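Local structure of Maltose/maltodextrin transport permease homologue (Bdellovibrio bacteriovorus HD100, 6FFL) at residues V3-R16 and G32-L45. The protein probably binds maltose and maltodextrins as the solute-binding domain fused to the MalF permease subunit of an ABC sugar transporter, and holds maltotriose in this crystal. Residues are numbered along the deposited sequence; the frame is centred on the assembly and turned at random.
Sequences VRIQIWHQMIYGHR and GITVQATYRETEEL. With GLC (alpha-D-glucopyranose), chain B; GLC (alpha-D-glucopyranose), chain C; SO4 (sulfate ion), chain H.
W8 and R40 meet near the C-terminal ends of two neighbouring strands: NH1 of R40 sits over the six-membered ring, 3.2 Å from W8 CZ3, in a cation-pi contact with the guanidinium steeply inclined to the indole (planes 62° apart). The same nitrogen is hydrogen-bonded to S48, which helps fix it there. Further back on this face, the outstretched R4, with CG trans to the backbone nitrogen (chi1 -176°), crosses T34 and gives NH1 to OG1 at 2.8 Å and NH2 to Q36 OE1 at 3.0 Å; both acceptors lie in the guanidinium plane, although R4 NH2 stands above the amide plane of Q36. A water ties Q6 OE1, Q36 O and T38 OG1 together. The strands, 4-9 and 34-39, run parallel and are the two arms of a beta-alpha-beta unit crossing over through helix 13-29, in the periplasmic-binding-protein fold. I5, I7, V35 and A37 pack on the other face, I7 CG2 resting 3.8 Å from A37 CB. There Y39 CA lies over the H9 ring, whose orientation is held by M11 N bonding in plane to ND1. Beyond the strands the loops reach maltotriose: Q10 O accepts from O2 of the chain B glucose at 2.7 Å, and Q10 NE2 bonds T42 OG1. R16 places its guanidinium over the Y39 ring in a cation-pi contact and hydrogen-bonds a sulfate, probably from the crystallisation liquor, while R16 NH1 also donates to M11 O at 2.9 Å.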
loop_
_atom_site.group_PDB
_atom_site.type_symbol
_atom_site.label_atom_id
_atom_site.label_comp_id
_atom_site.label_asym_id
_atom_site.label_seq_id
_atom_site.Cartn_x
_atom_site.Cartn_y
_atom_site.Cartn_z
ATOM N N VAL A 3 -27.341 -10.866 -15.768
ATOM C CA VAL A 3 -27.070 -10.078 -14.574
ATOM C C VAL A 3 -25.777 -9.277 -14.744
ATOM O O VAL A 3 -24.789 -9.776 -15.278
ATOM C CB VAL A 3 -27.018 -10.982 -13.315
ATOM C CG1 VAL A 3 -25.795 -11.885 -13.330
ATOM C CG2 VAL A 3 -27.034 -10.148 -12.060
ATOM N N ARG A 4 -25.790 -8.021 -14.305
ATOM C CA ARG A 4 -24.618 -7.155 -14.372
ATOM C C ARG A 4 -24.191 -6.809 -12.955
ATOM O O ARG A 4 -24.986 -6.264 -12.181
ATOM C CB ARG A 4 -24.911 -5.882 -15.164
ATOM C CG ARG A 4 -23.696 -4.985 -15.347
ATOM C CD ARG A 4 -23.916 -3.986 -16.471
ATOM N NE ARG A 4 -22.741 -3.151 -16.712
ATOM C CZ ARG A 4 -21.662 -3.546 -17.379
ATOM N NH1 ARG A 4 -21.595 -4.776 -17.872
ATOM N NH2 ARG A 4 -20.644 -2.711 -17.554
ATOM N N ILE A 5 -22.943 -7.122 -12.617
ATOM C CA ILE A 5 -22.414 -6.874 -11.285
ATOM C C ILE A 5 -21.270 -5.862 -11.394
ATOM O O ILE A 5 -20.756 -5.579 -12.476
ATOM C CB ILE A 5 -21.947 -8.168 -10.586
ATOM C CG1 ILE A 5 -20.941 -8.916 -11.461
ATOM C CG2 ILE A 5 -23.142 -9.067 -10.243
ATOM C CD1 ILE A 5 -20.308 -10.101 -10.775
ATOM N N GLN A 6 -20.882 -5.325 -10.244
ATOM C CA GLN A 6 -19.937 -4.221 -10.150
ATOM C C GLN A 6 -18.760 -4.574 -9.252
ATOM O O GLN A 6 -18.932 -5.220 -8.217
ATOM C CB GLN A 6 -20.601 -2.974 -9.558
ATOM C CG GLN A 6 -21.655 -2.272 -10.401
ATOM C CD GLN A 6 -21.890 -0.852 -9.894
ATOM O OE1 GLN A 6 -21.267 0.103 -10.369
ATOM N NE2 GLN A 6 -22.761 -0.712 -8.900
ATOM N N ILE A 7 -17.569 -4.113 -9.624
ATOM C CA ILE A 7 -16.414 -4.157 -8.733
ATOM C C ILE A 7 -15.826 -2.753 -8.654
ATOM O O ILE A 7 -15.489 -2.158 -9.685
ATOM C CB ILE A 7 -15.354 -5.171 -9.192
ATOM C CG1 ILE A 7 -14.085 -5.032 -8.345
ATOM C CG2 ILE A 7 -15.052 -5.015 -10.677
ATOM C CD1 ILE A 7 -12.904 -5.818 -8.875
ATOM N N TRP A 8 -15.730 -2.214 -7.443
ATOM C CA TRP A 8 -15.007 -0.965 -7.202
ATOM C C TRP A 8 -13.643 -1.326 -6.632
ATOM O O TRP A 8 -13.558 -2.110 -5.682
ATOM C CB TRP A 8 -15.739 -0.042 -6.227
ATOM C CG TRP A 8 -17.017 0.519 -6.724
ATOM C CD1 TRP A 8 -17.634 0.267 -7.921
ATOM C CD2 TRP A 8 -17.882 1.403 -6.002
ATOM N NE1 TRP A 8 -18.838 0.949 -7.986
ATOM C CE2 TRP A 8 -19.002 1.661 -6.824
ATOM C CE3 TRP A 8 -17.808 2.017 -4.744
ATOM C CZ2 TRP A 8 -20.041 2.504 -6.429
ATOM C CZ3 TRP A 8 -18.847 2.857 -4.351
ATOM C CH2 TRP A 8 -19.946 3.087 -5.194
ATOM N N HIS A 9 -12.585 -0.749 -7.197
ATOM C CA HIS A 9 -11.226 -1.103 -6.798
ATOM C C HIS A 9 -10.341 0.134 -6.835
ATOM O O HIS A 9 -10.720 1.179 -7.374
ATOM C CB HIS A 9 -10.658 -2.170 -7.723
ATOM C CG HIS A 9 -10.529 -1.696 -9.134
ATOM N ND1 HIS A 9 -9.452 -0.954 -9.567
ATOM C CD2 HIS A 9 -11.374 -1.789 -10.187
ATOM C CE1 HIS A 9 -9.621 -0.642 -10.840
ATOM N NE2 HIS A 9 -10.777 -1.141 -11.242
ATOM N N GLN A 10 -9.128 -0.000 -6.290
ATOM C CA GLN A 10 -8.158 1.088 -6.286
ATOM C C GLN A 10 -6.868 0.689 -7.015
ATOM O O GLN A 10 -5.764 1.109 -6.644
ATOM C CB GLN A 10 -7.871 1.567 -4.854
ATOM C CG GLN A 10 -7.662 0.473 -3.784
ATOM C CD GLN A 10 -6.377 -0.300 -4.014
ATOM O OE1 GLN A 10 -6.367 -1.308 -4.738
ATOM N NE2 GLN A 10 -5.279 0.179 -3.423
ATOM N N MET A 11 -6.998 -0.096 -8.089
ATOM C CA MET A 11 -5.839 -0.623 -8.812
ATOM C C MET A 11 -5.196 0.420 -9.718
ATOM O O MET A 11 -5.862 1.019 -10.569
ATOM C CB MET A 11 -6.235 -1.831 -9.665
ATOM C CG MET A 11 -6.664 -3.037 -8.865
ATOM S SD MET A 11 -6.814 -4.468 -9.957
ATOM C CE MET A 11 -7.680 -5.600 -8.868
ATOM N N ILE A 12 -3.870 0.556 -9.584
ATOM C CA ILE A 12 -3.068 1.406 -10.442
ATOM C C ILE A 12 -3.130 0.927 -11.898
ATOM O O ILE A 12 -3.471 -0.225 -12.193
ATOM C CB ILE A 12 -1.624 1.386 -9.910
ATOM C CG1 ILE A 12 -0.791 2.540 -10.457
ATOM C CG2 ILE A 12 -0.960 0.043 -10.233
ATOM C CD1 ILE A 12 0.653 2.491 -9.972
ATOM N N TYR A 13 -2.765 1.830 -12.812
ATOM C CA TYR A 13 -2.840 1.589 -14.251
ATOM C C TYR A 13 -2.444 0.172 -14.664
ATOM O O TYR A 13 -3.248 -0.562 -15.248
ATOM C CB TYR A 13 -1.954 2.595 -14.982
ATOM C CG TYR A 13 -1.997 2.420 -16.484
ATOM C CD1 TYR A 13 -3.054 2.924 -17.232
ATOM C CD2 TYR A 13 -0.989 1.726 -17.152
ATOM C CE1 TYR A 13 -3.088 2.763 -18.617
ATOM C CE2 TYR A 13 -1.023 1.555 -18.521
ATOM C CZ TYR A 13 -2.071 2.071 -19.247
ATOM O OH TYR A 13 -2.098 1.895 -20.612
ATOM N N GLY A 14 -1.199 -0.219 -14.380
ATOM C CA GLY A 14 -0.716 -1.519 -14.831
ATOM C C GLY A 14 -1.539 -2.676 -14.291
ATOM O O GLY A 14 -1.764 -3.670 -14.989
ATOM N N HIS A 15 -1.998 -2.563 -13.042
ATOM C CA HIS A 15 -2.795 -3.634 -12.451
ATOM C C HIS A 15 -4.214 -3.637 -13.004
ATOM O O HIS A 15 -4.786 -4.706 -13.238
ATOM C CB HIS A 15 -2.835 -3.506 -10.920
ATOM C CG HIS A 15 -1.530 -3.815 -10.251
ATOM N ND1 HIS A 15 -1.454 -4.486 -9.046
ATOM C CD2 HIS A 15 -0.254 -3.532 -10.607
ATOM C CE1 HIS A 15 -0.186 -4.608 -8.697
ATOM N NE2 HIS A 15 0.560 -4.034 -9.624
ATOM N N ARG A 16 -4.809 -2.461 -13.232
ATOM C CA ARG A 16 -6.159 -2.500 -13.783
ATOM C C ARG A 16 -6.161 -2.896 -15.257
ATOM O O ARG A 16 -7.179 -3.401 -15.739
ATOM C CB ARG A 16 -6.883 -1.169 -13.555
ATOM C CG ARG A 16 -6.379 0.004 -14.321
ATOM C CD ARG A 16 -7.379 1.169 -14.198
ATOM N NE ARG A 16 -6.810 2.414 -14.711
ATOM C CZ ARG A 16 -6.153 3.297 -13.965
ATOM N NH1 ARG A 16 -5.989 3.084 -12.660
ATOM N NH2 ARG A 16 -5.658 4.399 -14.525
ATOM N N GLY A 32 -24.219 -14.550 -19.603
ATOM C CA GLY A 32 -25.211 -14.137 -18.648
ATOM C C GLY A 32 -24.692 -13.213 -17.569
ATOM O O GLY A 32 -25.497 -12.555 -16.902
ATOM N N ILE A 33 -23.377 -13.141 -17.375
ATOM C CA ILE A 33 -22.784 -12.256 -16.381
ATOM C C ILE A 33 -21.883 -11.259 -17.093
ATOM O O ILE A 33 -20.999 -11.654 -17.863
ATOM C CB ILE A 33 -21.985 -13.026 -15.310
ATOM C CG1 ILE A 33 -22.821 -14.137 -14.679
ATOM C CG2 ILE A 33 -21.467 -12.062 -14.243
ATOM C CD1 ILE A 33 -22.045 -14.946 -13.656
ATOM N N THR A 34 -22.111 -9.974 -16.843
ATOM C CA THR A 34 -21.175 -8.932 -17.236
ATOM C C THR A 34 -20.770 -8.138 -16.002
ATOM O O THR A 34 -21.459 -8.149 -14.979
ATOM C CB THR A 34 -21.772 -8.004 -18.298
ATOM O OG1 THR A 34 -22.864 -7.262 -17.736
ATOM C CG2 THR A 34 -22.248 -8.808 -19.498
ATOM N N VAL A 35 -19.634 -7.449 -16.101
ATOM C CA VAL A 35 -19.014 -6.806 -14.950
ATOM C C VAL A 35 -18.682 -5.363 -15.297
ATOM O O VAL A 35 -18.045 -5.099 -16.320
ATOM C CB VAL A 35 -17.738 -7.544 -14.506
ATOM C CG1 VAL A 35 -17.155 -6.889 -13.243
ATOM C CG2 VAL A 35 -18.026 -9.025 -14.295
ATOM N N GLN A 36 -19.094 -4.439 -14.436
ATOM C CA GLN A 36 -18.694 -3.040 -14.528
ATOM C C GLN A 36 -17.643 -2.751 -13.463
ATOM O O GLN A 36 -17.915 -2.878 -12.263
ATOM C CB GLN A 36 -19.899 -2.118 -14.350
ATOM C CG GLN A 36 -19.531 -0.653 -14.172
ATOM C CD GLN A 36 -19.037 -0.012 -15.453
ATOM O OE1 GLN A 36 -19.731 -0.025 -16.471
ATOM N NE2 GLN A 36 -17.838 0.570 -15.407
ATOM N N ALA A 37 -16.448 -2.347 -13.891
ATOM C CA ALA A 37 -15.378 -2.018 -12.962
ATOM C C ALA A 37 -15.230 -0.508 -12.847
ATOM O O ALA A 37 -15.340 0.216 -13.840
ATOM C CB ALA A 37 -14.045 -2.632 -13.412
ATOM N N THR A 38 -14.983 -0.039 -11.633
ATOM C CA THR A 38 -14.819 1.384 -11.370
ATOM C C THR A 38 -13.589 1.582 -10.506
ATOM O O THR A 38 -13.472 0.956 -9.449
ATOM C CB THR A 38 -16.045 1.973 -10.658
ATOM O OG1 THR A 38 -17.185 1.891 -11.514
ATOM C CG2 THR A 38 -15.802 3.435 -10.281
ATOM N N TYR A 39 -12.684 2.457 -10.954
ATOM C CA TYR A 39 -11.495 2.815 -10.194
ATOM C C TYR A 39 -11.793 3.988 -9.271
ATOM O O TYR A 39 -12.333 5.009 -9.711
ATOM C CB TYR A 39 -10.341 3.203 -11.126
ATOM C CG TYR A 39 -9.181 3.817 -10.358
ATOM C CD1 TYR A 39 -8.252 3.010 -9.715
ATOM C CD2 TYR A 39 -9.032 5.204 -10.253
ATOM C CE1 TYR A 39 -7.209 3.552 -8.989
ATOM C CE2 TYR A 39 -7.979 5.754 -9.529
ATOM C CZ TYR A 39 -7.075 4.920 -8.911
ATOM O OH TYR A 39 -6.033 5.452 -8.193
ATOM N N ARG A 40 -11.399 3.860 -8.009
ATOM C CA ARG A 40 -11.357 4.992 -7.094
ATOM C C ARG A 40 -10.065 4.923 -6.306
ATOM O O ARG A 40 -9.668 3.844 -5.861
ATOM C CB ARG A 40 -12.539 4.998 -6.120
ATOM C CG ARG A 40 -13.885 4.861 -6.793
ATOM C CD ARG A 40 -14.769 6.025 -6.454
ATOM N NE ARG A 40 -15.876 6.145 -7.400
ATOM C CZ ARG A 40 -17.123 5.768 -7.143
ATOM N NH1 ARG A 40 -17.432 5.248 -5.963
ATOM N NH2 ARG A 40 -18.064 5.913 -8.065
ATOM N N GLU A 41 -9.414 6.073 -6.134
ATOM C CA GLU A 41 -8.198 6.109 -5.338
ATOM C C GLU A 41 -8.505 5.601 -3.937
ATOM O O GLU A 41 -9.616 5.769 -3.432
ATOM C CB GLU A 41 -7.633 7.532 -5.285
ATOM C CG GLU A 41 -6.181 7.587 -4.790
ATOM C CD GLU A 41 -6.040 7.587 -3.269
ATOM O OE1 GLU A 41 -4.958 7.172 -2.772
ATOM O OE2 GLU A 41 -6.998 8.008 -2.576
ATOM N N THR A 42 -7.500 4.963 -3.320
ATOM C CA THR A 42 -7.652 4.234 -2.059
ATOM C C THR A 42 -8.527 4.932 -1.016
ATOM O O THR A 42 -9.459 4.325 -0.477
ATOM C CB THR A 42 -6.260 3.963 -1.474
ATOM O OG1 THR A 42 -5.598 2.995 -2.294
ATOM C CG2 THR A 42 -6.356 3.431 -0.038
ATOM N N GLU A 43 -8.237 6.203 -0.711
ATOM C CA GLU A 43 -9.030 6.921 0.289
ATOM C C GLU A 43 -10.478 7.074 -0.158
ATOM O O GLU A 43 -11.412 6.832 0.617
ATOM C CB GLU A 43 -8.400 8.290 0.573
ATOM C CG GLU A 43 -6.923 8.210 0.873
ATOM C CD GLU A 43 -6.639 7.345 2.086
ATOM O OE1 GLU A 43 -5.750 6.478 2.004
ATOM O OE2 GLU A 43 -7.300 7.546 3.128
ATOM N N GLU A 44 -10.688 7.497 -1.408
ATOM C CA GLU A 44 -12.051 7.693 -1.896
ATOM C C GLU A 44 -12.794 6.371 -2.044
ATOM O O GLU A 44 -14.021 6.325 -1.879
ATOM C CB GLU A 44 -12.021 8.442 -3.229
ATOM C CG GLU A 44 -13.386 8.680 -3.859
ATOM C CD GLU A 44 -13.286 9.300 -5.248
ATOM O OE1 GLU A 44 -12.219 9.868 -5.576
ATOM O OE2 GLU A 44 -14.272 9.214 -6.013
ATOM N N LEU A 45 -12.082 5.291 -2.375
ATOM C CA LEU A 45 -12.726 3.983 -2.434
ATOM C C LEU A 45 -13.314 3.607 -1.078
ATOM O O LEU A 45 -14.467 3.158 -0.985
ATOM C CB LEU A 45 -11.724 2.928 -2.899
ATOM C CG LEU A 45 -12.278 1.502 -2.861
ATOM C CD1 LEU A 45 -13.249 1.250 -4.021
ATOM C CD2 LEU A 45 -11.157 0.519 -2.895
HETATM C C1 GLC B . -2.154 2.845 -6.631
HETATM C C2 GLC B . -2.141 1.426 -6.052
HETATM C C3 GLC B . -2.445 1.436 -4.561
HETATM C C4 GLC B . -1.558 2.438 -3.822
HETATM C C5 GLC B . -1.638 3.817 -4.492
HETATM C C6 GLC B . -0.658 4.802 -3.858
HETATM O O1 GLC B . -3.489 3.354 -6.611
HETATM O O2 GLC B . -3.141 0.622 -6.685
HETATM O O3 GLC B . -2.278 0.097 -4.046
HETATM O O4 GLC B . -2.009 2.495 -2.453
HETATM O O5 GLC B . -1.296 3.724 -5.880
HETATM O O6 GLC B . -0.861 6.118 -4.392
HETATM C C1 GLC C . -2.566 2.820 3.355
HETATM C C2 GLC C . -3.830 2.247 3.999
HETATM C C3 GLC C . -4.925 3.320 4.015
HETATM C C4 GLC C . -4.427 4.559 4.737
HETATM C C5 GLC C . -3.129 5.062 4.088
HETATM C C6 GLC C . -2.513 6.172 4.933
HETATM O O2 GLC C . -4.277 1.068 3.299
HETATM O O3 GLC C . -6.096 2.821 4.697
HETATM O O4 GLC C . -5.435 5.579 4.663
HETATM O O5 GLC C . -2.174 3.995 4.069
HETATM O O6 GLC C . -1.448 6.851 4.236
HETATM S S SO4 H . -3.330 5.739 -12.332
HETATM O O1 SO4 H . -2.721 6.980 -11.870
HETATM O O2 SO4 H . -4.669 5.625 -11.746
HETATM O O3 SO4 H . -2.522 4.597 -11.920
HETATM O O4 SO4 H . -3.415 5.739 -13.788
HETATM O O HOH W 1 -18.990 -5.394 -19.634
HETATM O O HOH W 2 -22.940 -0.742 -15.476
HETATM O O HOH W 3 -18.287 -3.064 -18.994
HETATM O O HOH W 4 -18.501 -0.360 -11.034
#